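Local coordinates for protein alternansucrase (Leuconostoc mesenteroides, PDB 6HVG) that belongs to glycoside hydrolase family 70, joining a TIM-barrel-type domain with a bound calcium ion to repeats of the choline-binding kind, at residues A[211-216]-A[242-247]; A[225-230]-A[256-261]; A[586-591]-A[1245-1250]. All blocks are in the same frame, centred on the assembly; numbering follows the deposited sequence.

Contact 1: residues A[211-216]-A[242-247]; sequences GKAQGY and GQPLIG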
ATOM      1  N   GLY A 211      32.138 -15.096  44.624  1.00 72.87           N
ATOM      2  CA  GLY A 211      31.611 -13.912  45.327  1.00 72.49           C
ATOM      3  C   GLY A 211      31.269 -12.665  44.506  1.00 69.53           C
ATOM      4  O   GLY A 211      30.739 -11.688  45.026  1.00 68.94           O
ATOM      5  N   LYS A 212      31.569 -12.671  43.218  1.00 67.42           N
ATOM      6  CA  LYS A 212      31.633 -11.427  42.495  1.00 65.88           C
ATOM      7  C   LYS A 212      30.866 -11.425  41.212  1.00 63.18           C
ATOM      8  O   LYS A 212      30.715 -12.449  40.568  1.00 62.28           O
ATOM      9  CB  LYS A 212      33.096 -11.097  42.249  1.00 67.49           C
ATOM     10  CG  LYS A 212      33.781 -10.714  43.544  1.00 70.83           C
ATOM     11  CD  LYS A 212      35.273 -10.902  43.495  1.00 73.21           C
ATOM     12  CE  LYS A 212      35.842 -10.535  44.836  1.00 76.19           C
ATOM     13  NZ  LYS A 212      37.289 -10.848  44.874  1.00 80.92           N
ATOM     14  N   ALA A 213      30.392 -10.242  40.855  1.00 62.55           N
ATOM     15  CA  ALA A 213      29.629 -10.060  39.627  1.00 63.40           C
ATOM     16  C   ALA A 213      30.560  -9.997  38.429  1.00 63.09           C
ATOM     17  O   ALA A 213      31.599  -9.354  38.480  1.00 63.73           O
ATOM     18  CB  ALA A 213      28.781  -8.795  39.700  1.00 62.36           C
ATOM     19  N   GLN A 214      30.170 -10.679  37.361  1.00 62.83           N
ATOM     20  CA  GLN A 214      30.953 -10.748  36.144  1.00 62.98           C
ATOM     21  C   GLN A 214      29.961 -10.714  34.974  1.00 60.94           C
ATOM     22  O   GLN A 214      28.980 -11.448  34.965  1.00 60.58           O
ATOM     23  CB  GLN A 214      31.848 -12.019  36.134  1.00 65.45           C
ATOM     24  CG  GLN A 214      32.990 -11.997  37.161  1.00 66.96           C
ATOM     25  CD  GLN A 214      33.822 -13.293  37.222  1.00 69.89           C
ATOM     26  OE1 GLN A 214      33.693 -14.189  36.374  1.00 70.81           O
ATOM     27  NE2 GLN A 214      34.686 -13.389  38.228  1.00 69.54           N
ATOM     28  N   GLY A 215      30.206  -9.825  34.011  1.00 60.29           N
ATOM     29  CA  GLY A 215      29.318  -9.645  32.863  1.00 59.17           C
ATOM     30  C   GLY A 215      29.623 -10.678  31.810  1.00 59.56           C
ATOM     31  O   GLY A 215      30.722 -11.206  31.775  1.00 59.54           O
ATOM     32  N   TYR A 216      28.646 -10.985  30.967  1.00 59.44           N
ATOM     33  CA  TYR A 216      28.842 -11.960  29.890  1.00 60.79           C
ATOM     34  C   TYR A 216      28.052 -11.562  28.681  1.00 62.33           C
ATOM     35  O   TYR A 216      26.985 -10.982  28.805  1.00 63.50           O
ATOM     36  CB  TYR A 216      28.447 -13.380  30.327  1.00 60.85           C
ATOM     37  CG  TYR A 216      29.323 -13.901  31.430  1.00 61.18           C
ATOM     38  CD1 TYR A 216      28.966 -13.726  32.759  1.00 62.04           C
ATOM     39  CD2 TYR A 216      30.535 -14.529  31.148  1.00 61.69           C
ATOM     40  CE1 TYR A 216      29.783 -14.179  33.782  1.00 63.97           C
ATOM     41  CE2 TYR A 216      31.360 -14.981  32.158  1.00 63.46           C
ATOM     42  CZ  TYR A 216      30.980 -14.805  33.477  1.00 64.52           C
ATOM     43  OH  TYR A 216      31.783 -15.243  34.491  1.00 64.75           O
ATOM     44  N   GLY A 242      37.381  -7.019  34.352  1.00 74.28           N
ATOM     45  CA  GLY A 242      36.076  -7.682  34.383  1.00 72.56           C
ATOM     46  C   GLY A 242      35.339  -7.412  35.680  1.00 71.11           C
ATOM     47  O   GLY A 242      34.234  -7.894  35.875  1.00 71.80           O
ATOM     48  N   GLN A 243      35.944  -6.626  36.562  1.00 70.06           N
ATOM     49  CA  GLN A 243      35.368  -6.306  37.853  1.00 69.12           C
ATOM     50  C   GLN A 243      34.530  -5.048  37.724  1.00 68.69           C
ATOM     51  O   GLN A 243      34.956  -4.091  37.091  1.00 68.09           O
ATOM     52  CB  GLN A 243      36.493  -6.100  38.871  1.00 69.75           C
ATOM     53  CG  GLN A 243      37.282  -7.355  39.131  1.00 70.68           C
ATOM     54  CD  GLN A 243      38.250  -7.181  40.263  1.00 73.31           C
ATOM     55  OE1 GLN A 243      38.744  -6.088  40.511  1.00 72.40           O
ATOM     56  NE2 GLN A 243      38.530  -8.261  40.969  1.00 79.32           N
ATOM     57  N   PRO A 244      33.316  -5.045  38.307  1.00 68.66           N
ATOM     58  CA  PRO A 244      32.476  -3.867  38.136  1.00 66.77           C
ATOM     59  C   PRO A 244      33.011  -2.663  38.862  1.00 68.74           C
ATOM     60  O   PRO A 244      33.622  -2.799  39.923  1.00 69.44           O
ATOM     61  CB  PRO A 244      31.159  -4.275  38.780  1.00 66.09           C
ATOM     62  CG  PRO A 244      31.546  -5.285  39.790  1.00 67.22           C
ATOM     63  CD  PRO A 244      32.664  -6.060  39.155  1.00 68.83           C
ATOM     64  N   LEU A 245      32.752  -1.481  38.306  1.00 70.74           N
ATOM     65  CA  LEU A 245      33.167  -0.246  38.961  1.00 70.47           C
ATOM     66  C   LEU A 245      32.128   0.135  39.990  1.00 68.44           C
ATOM     67  O   LEU A 245      30.948  -0.116  39.806  1.00 66.48           O
ATOM     68  CB  LEU A 245      33.331   0.885  37.942  1.00 71.54           C
ATOM     69  CG  LEU A 245      34.452   0.759  36.914  1.00 73.09           C
ATOM     70  CD1 LEU A 245      34.332   1.866  35.872  1.00 73.57           C
ATOM     71  CD2 LEU A 245      35.793   0.803  37.631  1.00 74.15           C
ATOM     72  N   ILE A 246      32.594   0.741  41.069  1.00 68.25           N
ATOM     73  CA  ILE A 246      31.758   1.151  42.166  1.00 68.95           C
ATOM     74  C   ILE A 246      32.020   2.607  42.502  1.00 69.51           C
ATOM     75  O   ILE A 246      33.142   3.063  42.423  1.00 71.67           O
ATOM     76  CB  ILE A 246      32.135   0.299  43.401  1.00 71.02           C
ATOM     77  CG1 ILE A 246      31.989  -1.184  43.060  1.00 71.00           C
ATOM     78  CG2 ILE A 246      31.292   0.680  44.623  1.00 71.23           C
ATOM     79  CD1 ILE A 246      32.507  -2.087  44.163  1.00 74.97           C
ATOM     80  N   GLY A 247      30.986   3.321  42.924  1.00 70.67           N
ATOM     81  CA  GLY A 247      31.122   4.710  43.323  1.00 68.69           C
ATOM     82  C   GLY A 247      31.058   5.604  42.108  1.00 67.94           C
ATOM     83  O   GLY A 247      30.691   5.171  41.005  1.00 63.88           O
TER
HETATM   84  O   HOH W   1      33.006  -9.355  33.576  1.00 60.95           O
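The five-membered ring of P244 meets A213 across this contact with two of its carbons. Its CD lies 3.5 Å from the carbonyl oxygen A213 O, while its CG comes to 4.5 Å from the methyl A213 CB. The same proline also leans on F238; with V206, I208 and Y236 touching the methyl of A213, a small side chain suits the place. Beside the proline a water links the backbones: it accepts from G215 N at 2.9 Å and lies 3.0 Å from G242 O, to which it can donate. The arrangement is that of a β-solenoid built from hairpins, as in choline-binding repeats. Strand 212-216 pairs with 205-209, and 242-247 is the run that leaves the next hairpin, 226-229 with 235-238, for strand 249-251. The strand of one hairpin thus meets the run leaving the next through a proline and a water, without a direct hydrogen bond between the segments. Glycine suits position 242 because phi is 92°, where a CB would press on the preceding carbonyl oxygen. The amides G242 N and Q243 N both donate weakly to the D239 carboxylate as the chain turns. On strand 212-216 the hydroxyl Y216 OH gives a weak hydrogen bond to Q214 OE1, 2.9 Å away, while the Y216 ring meets that of H192.

Contact 2: residues A[225-230]-A[256-261]; sequences KSYVAD and QYFNQQ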
ATOM      1  N   LYS A 225      35.559  -3.807  30.119  1.00 72.63           N
ATOM      2  CA  LYS A 225      35.324  -2.405  29.685  1.00 75.87           C
ATOM      3  C   LYS A 225      34.043  -2.248  28.861  1.00 74.58           C
ATOM      4  O   LYS A 225      34.057  -1.730  27.756  1.00 78.01           O
ATOM      5  CB  LYS A 225      36.555  -1.830  28.955  1.00 76.49           C
ATOM      6  CG  LYS A 225      37.467  -1.090  29.929  1.00 80.33           C
ATOM      7  CD  LYS A 225      38.818  -0.659  29.395  1.00 82.11           C
ATOM      8  CE  LYS A 225      39.505   0.223  30.429  1.00 82.56           C
ATOM      9  NZ  LYS A 225      40.814   0.708  29.945  1.00 83.80           N
ATOM     10  N   SER A 226      32.935  -2.708  29.427  1.00 73.27           N
ATOM     11  CA  SER A 226      31.653  -2.682  28.759  1.00 67.97           C
ATOM     12  C   SER A 226      30.507  -2.562  29.756  1.00 66.78           C
ATOM     13  O   SER A 226      30.606  -2.984  30.888  1.00 67.55           O
ATOM     14  CB  SER A 226      31.494  -3.958  27.950  1.00 68.60           C
ATOM     15  OG  SER A 226      30.145  -4.180  27.636  1.00 73.60           O
ATOM     16  N   TYR A 227      29.415  -1.958  29.312  1.00 68.77           N
ATOM     17  CA  TYR A 227      28.161  -1.934  30.059  1.00 65.13           C
ATOM     18  C   TYR A 227      27.441  -3.244  29.795  1.00 65.51           C
ATOM     19  O   TYR A 227      27.487  -3.768  28.679  1.00 65.62           O
ATOM     20  CB  TYR A 227      27.253  -0.794  29.577  1.00 60.13           C
ATOM     21  CG  TYR A 227      27.651   0.590  30.029  1.00 58.67           C
ATOM     22  CD1 TYR A 227      27.462   0.994  31.350  1.00 59.46           C
ATOM     23  CD2 TYR A 227      28.171   1.519  29.132  1.00 56.47           C
ATOM     24  CE1 TYR A 227      27.804   2.273  31.776  1.00 58.38           C
ATOM     25  CE2 TYR A 227      28.501   2.801  29.544  1.00 56.08           C
ATOM     26  CZ  TYR A 227      28.322   3.167  30.869  1.00 56.79           C
ATOM     27  OH  TYR A 227      28.652   4.413  31.294  1.00 55.64           O
ATOM     28  N   VAL A 228      26.780  -3.772  30.818  1.00 67.03           N
ATOM     29  CA  VAL A 228      25.812  -4.860  30.629  1.00 68.67           C
ATOM     30  C   VAL A 228      24.592  -4.672  31.521  1.00 68.88           C
ATOM     31  O   VAL A 228      24.705  -4.281  32.693  1.00 67.58           O
ATOM     32  CB  VAL A 228      26.391  -6.248  30.940  1.00 70.42           C
ATOM     33  CG1 VAL A 228      25.502  -7.326  30.334  1.00 69.61           C
ATOM     34  CG2 VAL A 228      27.803  -6.370  30.408  1.00 73.76           C
ATOM     35  N   ALA A 229      23.423  -4.958  30.957  1.00 69.80           N
ATOM     36  CA  ALA A 229      22.197  -4.950  31.732  1.00 71.29           C
ATOM     37  C   ALA A 229      21.900  -6.386  32.065  1.00 70.46           C
ATOM     38  O   ALA A 229      22.046  -7.252  31.196  1.00 69.03           O
ATOM     39  CB  ALA A 229      21.053  -4.342  30.936  1.00 69.56           C
ATOM     40  N   ASP A 230      21.503  -6.645  33.315  1.00 70.60           N
ATOM     41  CA  ASP A 230      21.143  -8.001  33.724  1.00 69.77           C
ATOM     42  C   ASP A 230      19.652  -8.295  33.482  1.00 70.29           C
ATOM     43  O   ASP A 230      18.925  -7.459  32.939  1.00 69.35           O
ATOM     44  CB  ASP A 230      21.593  -8.287  35.164  1.00 69.22           C
ATOM     45  CG  ASP A 230      20.713  -7.631  36.223  1.00 69.70           C
ATOM     46  OD1 ASP A 230      19.634  -7.094  35.892  1.00 69.04           O
ATOM     47  OD2 ASP A 230      21.116  -7.655  37.412  1.00 67.81           O
ATOM     48  N   GLN A 256      28.813   9.120  36.255  1.00 72.50           N
ATOM     49  CA  GLN A 256      27.829   8.140  36.723  1.00 70.35           C
ATOM     50  C   GLN A 256      28.123   7.628  38.146  1.00 72.53           C
ATOM     51  O   GLN A 256      29.258   7.687  38.618  1.00 73.56           O
ATOM     52  CB  GLN A 256      27.771   6.990  35.729  1.00 68.66           C
ATOM     53  CG  GLN A 256      27.196   7.401  34.370  1.00 66.54           C
ATOM     54  CD  GLN A 256      27.533   6.457  33.242  1.00 67.88           C
ATOM     55  OE1 GLN A 256      28.384   5.561  33.372  1.00 66.89           O
ATOM     56  NE2 GLN A 256      26.869   6.659  32.101  1.00 69.16           N
ATOM     57  N   TYR A 257      27.089   7.169  38.852  1.00 71.54           N
ATOM     58  CA  TYR A 257      27.273   6.627  40.210  1.00 69.04           C
ATOM     59  C   TYR A 257      26.969   5.144  40.286  1.00 68.65           C
ATOM     60  O   TYR A 257      26.068   4.656  39.627  1.00 65.66           O
ATOM     61  CB  TYR A 257      26.403   7.352  41.222  1.00 68.90           C
ATOM     62  CG  TYR A 257      26.743   6.900  42.611  1.00 70.70           C
ATOM     63  CD1 TYR A 257      27.915   7.320  43.200  1.00 68.59           C
ATOM     64  CD2 TYR A 257      25.931   6.020  43.320  1.00 72.19           C
ATOM     65  CE1 TYR A 257      28.272   6.916  44.465  1.00 68.30           C
ATOM     66  CE2 TYR A 257      26.281   5.602  44.582  1.00 72.36           C
ATOM     67  CZ  TYR A 257      27.448   6.060  45.147  1.00 71.55           C
ATOM     68  OH  TYR A 257      27.791   5.604  46.398  1.00 80.36           O
ATOM     69  N   PHE A 258      27.725   4.403  41.085  1.00 72.47           N
ATOM     70  CA  PHE A 258      27.433   2.976  41.244  1.00 71.98           C
ATOM     71  C   PHE A 258      27.354   2.592  42.723  1.00 73.34           C
ATOM     72  O   PHE A 258      28.183   3.001  43.531  1.00 75.24           O
ATOM     73  CB  PHE A 258      28.501   2.150  40.535  1.00 71.52           C
ATOM     74  CG  PHE A 258      28.420   2.209  39.039  1.00 68.44           C
ATOM     75  CD1 PHE A 258      29.140   3.148  38.316  1.00 68.98           C
ATOM     76  CD2 PHE A 258      27.637   1.323  38.349  1.00 67.88           C
ATOM     77  CE1 PHE A 258      29.040   3.220  36.931  1.00 67.38           C
ATOM     78  CE2 PHE A 258      27.547   1.377  36.951  1.00 66.43           C
ATOM     79  CZ  PHE A 258      28.259   2.325  36.241  1.00 63.90           C
ATOM     80  N   ASN A 259      26.366   1.787  43.088  1.00 73.31           N
ATOM     81  CA  ASN A 259      26.221   1.381  44.478  1.00 74.25           C
ATOM     82  C   ASN A 259      27.316   0.395  44.874  1.00 75.72           C
ATOM     83  O   ASN A 259      28.078  -0.080  44.032  1.00 75.43           O
ATOM     84  CB  ASN A 259      24.814   0.834  44.736  1.00 74.49           C
ATOM     85  CG  ASN A 259      24.586  -0.561  44.199  1.00 73.58           C
ATOM     86  OD1 ASN A 259      25.490  -1.226  43.702  1.00 75.33           O
ATOM     87  ND2 ASN A 259      23.350  -1.012  44.301  1.00 74.19           N
ATOM     88  N   GLN A 260      27.388   0.078  46.154  1.00 76.50           N
ATOM     89  CA  GLN A 260      28.479  -0.735  46.661  1.00 78.35           C
ATOM     90  C   GLN A 260      28.510  -2.152  46.070  1.00 76.46           C
ATOM     91  O   GLN A 260      29.516  -2.847  46.204  1.00 75.04           O
ATOM     92  CB  GLN A 260      28.422  -0.796  48.182  1.00 84.03           C
ATOM     93  CG  GLN A 260      28.517   0.548  48.898  1.00 85.27           C
ATOM     94  CD  GLN A 260      28.420   0.370  50.402  1.00 92.66           C
ATOM     95  OE1 GLN A 260      27.768  -0.569  50.887  1.00 95.17           O
ATOM     96  NE2 GLN A 260      29.085   1.250  51.153  1.00 94.41           N
ATOM     97  N   GLN A 261      27.427  -2.573  45.426  1.00 75.41           N
ATOM     98  CA  GLN A 261      27.393  -3.866  44.732  1.00 76.10           C
ATOM     99  C   GLN A 261      27.642  -3.753  43.241  1.00 74.94           C
ATOM    100  O   GLN A 261      27.542  -4.746  42.536  1.00 71.80           O
ATOM    101  CB  GLN A 261      26.047  -4.583  44.972  1.00 78.39           C
ATOM    102  CG  GLN A 261      25.898  -5.227  46.342  1.00 81.56           C
ATOM    103  CD  GLN A 261      25.777  -4.196  47.456  1.00 86.91           C
ATOM    104  OE1 GLN A 261      25.078  -3.182  47.314  1.00 91.27           O
ATOM    105  NE2 GLN A 261      26.453  -4.445  48.572  1.00 91.83           N
TER
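Y227 and Q256 reach for each other from opposite directions and join at their polar ends. The phenol Y227 OH donates to the amide oxygen Q256 OE1; the modelled separation of 2.4 Å is shorter than such a bond should be, and at this resolution its exact length is doubtful. The oxygen sits at the edge of the tyrosine ring and in its plane, while the plane of the amide is turned 67° from the ring. A second, looser meeting is apolar: Y227 CE1 and F258 CZ are 4.5 Å apart, each near the plane of the other's ring, an edge-to-edge approach. The Q256 chain is extended beyond CG (chi2 161°), which carries its amide out to the hydroxyl. The other arm of the same amide, NE2, bonds to N285 OD1, an arrangement that tends to fix the rotation of the amide with OE1 toward the tyrosine. A buried glutamine fits here because it can accept and donate at once. These residues belong to successive hairpins of a solenoid like that of choline-binding repeats, Y227 on strand 226-229 and Q256 at the end of strand 254-256. Y237 and I251 pack around the pair: the Y227 ring meets Y237 edge-to-face, F258 also packs on Y237, and I251 touches both Y227 and Q256. Further out, just before Y227 in the chain, K225 and S226 both face F238 in a G1 β-bulge, with K225 at a phi of 50°. Within the bulge, S226 OG donates to Y227 O over 2.9 Å from above the carbonyl plane.

Contact 3: residues A[586-591]-A[1245-1250]; sequences NPIVQA and AKYMNG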
ATOM      1  N   ASN A 586     -17.069  10.286 -16.806  1.00 45.90           N
ATOM      2  CA  ASN A 586     -17.299  11.095 -18.000  1.00 45.72           C
ATOM      3  C   ASN A 586     -17.915  10.284 -19.135  1.00 43.65           C
ATOM      4  O   ASN A 586     -17.291   9.363 -19.634  1.00 44.05           O
ATOM      5  CB  ASN A 586     -15.957  11.678 -18.453  1.00 48.72           C
ATOM      6  CG  ASN A 586     -16.072  12.598 -19.662  1.00 48.38           C
ATOM      7  OD1 ASN A 586     -16.967  12.468 -20.505  1.00 48.83           O
ATOM      8  ND2 ASN A 586     -15.138  13.523 -19.758  1.00 46.72           N
ATOM      9  N   PRO A 587     -19.127  10.657 -19.578  1.00 44.86           N
ATOM     10  CA  PRO A 587     -19.779   9.947 -20.681  1.00 45.06           C
ATOM     11  C   PRO A 587     -18.897   9.651 -21.894  1.00 44.37           C
ATOM     12  O   PRO A 587     -18.999   8.574 -22.479  1.00 45.68           O
ATOM     13  CB  PRO A 587     -20.924  10.889 -21.062  1.00 45.00           C
ATOM     14  CG  PRO A 587     -21.283  11.594 -19.795  1.00 43.28           C
ATOM     15  CD  PRO A 587     -19.988  11.744 -19.047  1.00 44.63           C
ATOM     16  N   ILE A 588     -18.040  10.589 -22.265  1.00 43.10           N
ATOM     17  CA  ILE A 588     -17.125  10.385 -23.390  1.00 43.32           C
ATOM     18  C   ILE A 588     -16.144   9.247 -23.116  1.00 41.73           C
ATOM     19  O   ILE A 588     -15.857   8.453 -23.996  1.00 40.47           O
ATOM     20  CB  ILE A 588     -16.364  11.685 -23.750  1.00 43.59           C
ATOM     21  CG1 ILE A 588     -17.342  12.734 -24.321  1.00 45.76           C
ATOM     22  CG2 ILE A 588     -15.284  11.413 -24.790  1.00 44.06           C
ATOM     23  CD1 ILE A 588     -16.841  14.163 -24.262  1.00 44.51           C
ATOM     24  N   VAL A 589     -15.631   9.184 -21.899  1.00 43.27           N
ATOM     25  CA  VAL A 589     -14.682   8.149 -21.516  1.00 46.15           C
ATOM     26  C   VAL A 589     -15.414   6.815 -21.386  1.00 45.88           C
ATOM     27  O   VAL A 589     -14.859   5.779 -21.728  1.00 47.77           O
ATOM     28  CB  VAL A 589     -13.951   8.515 -20.198  1.00 47.89           C
ATOM     29  CG1 VAL A 589     -13.114   7.352 -19.662  1.00 44.71           C
ATOM     30  CG2 VAL A 589     -13.077   9.736 -20.427  1.00 50.48           C
ATOM     31  N   GLN A 590     -16.661   6.852 -20.923  1.00 43.33           N
ATOM     32  CA  GLN A 590     -17.483   5.655 -20.855  1.00 43.80           C
ATOM     33  C   GLN A 590     -17.685   5.027 -22.232  1.00 44.09           C
ATOM     34  O   GLN A 590     -17.596   3.805 -22.377  1.00 44.70           O
ATOM     35  CB  GLN A 590     -18.833   5.958 -20.208  1.00 42.83           C
ATOM     36  CG  GLN A 590     -18.731   6.264 -18.724  1.00 43.44           C
ATOM     37  CD  GLN A 590     -20.077   6.536 -18.075  1.00 45.92           C
ATOM     38  OE1 GLN A 590     -21.094   6.647 -18.759  1.00 45.39           O
ATOM     39  NE2 GLN A 590     -20.086   6.662 -16.739  1.00 45.31           N
ATOM     40  N   ALA A 591     -17.941   5.856 -23.235  1.00 45.20           N
ATOM     41  CA  ALA A 591     -18.073   5.383 -24.623  1.00 47.55           C
ATOM     42  C   ALA A 591     -16.776   4.727 -25.087  1.00 49.12           C
ATOM     43  O   ALA A 591     -16.807   3.694 -25.759  1.00 52.60           O
ATOM     44  CB  ALA A 591     -18.433   6.536 -25.572  1.00 49.22           C
ATOM     45  N   ALA A1245      -5.119  15.055 -19.855  1.00 45.59           N
ATOM     46  CA  ALA A1245      -5.502  15.254 -18.462  1.00 45.25           C
ATOM     47  C   ALA A1245      -6.997  15.429 -18.269  1.00 46.67           C
ATOM     48  O   ALA A1245      -7.535  15.028 -17.246  1.00 45.92           O
ATOM     49  CB  ALA A1245      -4.772  16.462 -17.882  1.00 47.56           C
ATOM     50  N   LYS A1246      -7.679  16.025 -19.240  1.00 48.95           N
ATOM     51  CA  LYS A1246      -9.105  16.283 -19.086  1.00 52.67           C
ATOM     52  C   LYS A1246      -9.933  15.008 -18.899  1.00 52.40           C
ATOM     53  O   LYS A1246     -11.041  15.061 -18.380  1.00 53.23           O
ATOM     54  CB  LYS A1246      -9.644  17.141 -20.241  1.00 59.73           C
ATOM     55  CG  LYS A1246      -9.559  16.532 -21.639  1.00 62.74           C
ATOM     56  CD  LYS A1246     -10.214  17.465 -22.643  1.00 65.43           C
ATOM     57  CE  LYS A1246      -9.919  17.061 -24.067  1.00 70.60           C
ATOM     58  NZ  LYS A1246     -10.426  18.090 -25.015  1.00 77.54           N
ATOM     59  N   TYR A1247      -9.393  13.865 -19.320  1.00 50.85           N
ATOM     60  CA  TYR A1247     -10.053  12.585 -19.137  1.00 46.80           C
ATOM     61  C   TYR A1247      -9.570  11.822 -17.902  1.00 45.78           C
ATOM     62  O   TYR A1247      -9.954  10.670 -17.685  1.00 46.33           O
ATOM     63  CB  TYR A1247      -9.873  11.740 -20.400  1.00 45.24           C
ATOM     64  CG  TYR A1247     -10.516  12.332 -21.641  1.00 44.72           C
ATOM     65  CD1 TYR A1247     -11.848  12.735 -21.632  1.00 43.24           C
ATOM     66  CD2 TYR A1247      -9.808  12.460 -22.829  1.00 45.59           C
ATOM     67  CE1 TYR A1247     -12.445  13.265 -22.759  1.00 44.57           C
ATOM     68  CE2 TYR A1247     -10.402  12.997 -23.966  1.00 46.72           C
ATOM     69  CZ  TYR A1247     -11.726  13.400 -23.920  1.00 46.07           C
ATOM     70  OH  TYR A1247     -12.355  13.936 -25.024  1.00 45.37           O
ATOM     71  N   MET A1248      -8.802  12.482 -17.051  1.00 44.17           N
ATOM     72  CA  MET A1248      -8.206  11.832 -15.882  1.00 43.66           C
ATOM     73  C   MET A1248      -8.703  12.451 -14.585  1.00 43.21           C
ATOM     74  O   MET A1248      -8.952  13.643 -14.519  1.00 44.45           O
ATOM     75  CB  MET A1248      -6.672  11.963 -15.926  1.00 43.85           C
ATOM     76  CG  MET A1248      -6.012  11.368 -17.163  1.00 45.69           C
ATOM     77  SD  MET A1248      -5.998   9.581 -17.172  1.00 46.17           S
ATOM     78  CE  MET A1248      -5.547   9.275 -18.858  1.00 47.67           C
ATOM     79  N   ASN A1249      -8.814  11.630 -13.547  1.00 43.62           N
ATOM     80  CA  ASN A1249      -9.108  12.099 -12.207  1.00 43.55           C
ATOM     81  C   ASN A1249      -7.865  12.578 -11.499  1.00 44.50           C
ATOM     82  O   ASN A1249      -7.925  13.498 -10.683  1.00 51.77           O
ATOM     83  CB  ASN A1249      -9.732  10.983 -11.381  1.00 42.04           C
ATOM     84  CG  ASN A1249     -11.136  10.630 -11.835  1.00 42.30           C
ATOM     85  OD1 ASN A1249     -11.847  11.458 -12.396  1.00 42.87           O
ATOM     86  ND2 ASN A1249     -11.533   9.382 -11.608  1.00 43.16           N
ATOM     87  N   GLY A1250      -6.732  11.966 -11.790  1.00 42.82           N
ATOM     88  CA  GLY A1250      -5.505  12.373 -11.134  1.00 45.02           C
ATOM     89  C   GLY A1250      -4.346  11.458 -11.404  1.00 46.07           C
ATOM     90  O   GLY A1250      -4.315  10.768 -12.429  1.00 51.71           O
TER
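The capped first turn of helix 587-601 packs N586, I588 and V589 against Y1247, just ahead of strand 1248-1252 in an antiparallel sheet. Both elements belong to the family 70 region, where parts of the chain with 653 residues between them come together. That sheet also holds strand 580-582, whose I582 touches V589, and D581, a ligand of the calcium ion. The Y1247 ring carries the contact for its segment. V589 CG2 is the closest partner, 3.5 Å from Y1247 CD1, and the two side chains slide past one another in opposite directions. Placed beside the backbone N (chi1 -63°), the Y1247 ring reaches I588, whose side chain it crosses at a slant, I588 CG2 lying 4.0 Å from Y1247 CE1 and 3.9 Å from Y1247 OH. Branched aliphatic side chains suit this place because each puts a methyl, CG2, against the ring carbons, coming in obliquely. Within its own segment, K1246 CG lies over the centre of one ring face, so the aliphatic part of a lysine covers the tyrosine. Strand 1248-1252 links this contact to the calcium site: N1249 ND2 bonds to D581 OD2, which probably helps to hold this calcium ligand in place, and N1249 also touches E575, another ligand. Asparagine is equally well matched to position 586, where it does two jobs. As N-cap, N586 OD1 accepts from I588 N at 2.8 Å, with an N-H...O angle of 142°, satisfying an amide of the first turn. With OD1 engaged in this way, the other arm of the amide, N586 ND2, comes to the edge of the Y1247 ring and in its plane, 3.9 Å from Y1247 CD1.

Contacts 1 and 2 are neighbours in the repeat region, their centres 8 Å apart, and their segments alternate along the chain, as expected when one hairpin follows another in a solenoid. They touch directly: G247 N of contact 1 lies 2.9 Å from F258 O of contact 2, probably a hydrogen bond, and I246 CG2 packs 3.4 Å from N259 O. Contact 3 is on the other side of the chain's centre, in the family 70 region; its centre is about 75 Å from that of contact 1 and about 69 Å from that of contact 2. It alone lies near the calcium ion, about 10 Å from the side chain of V589.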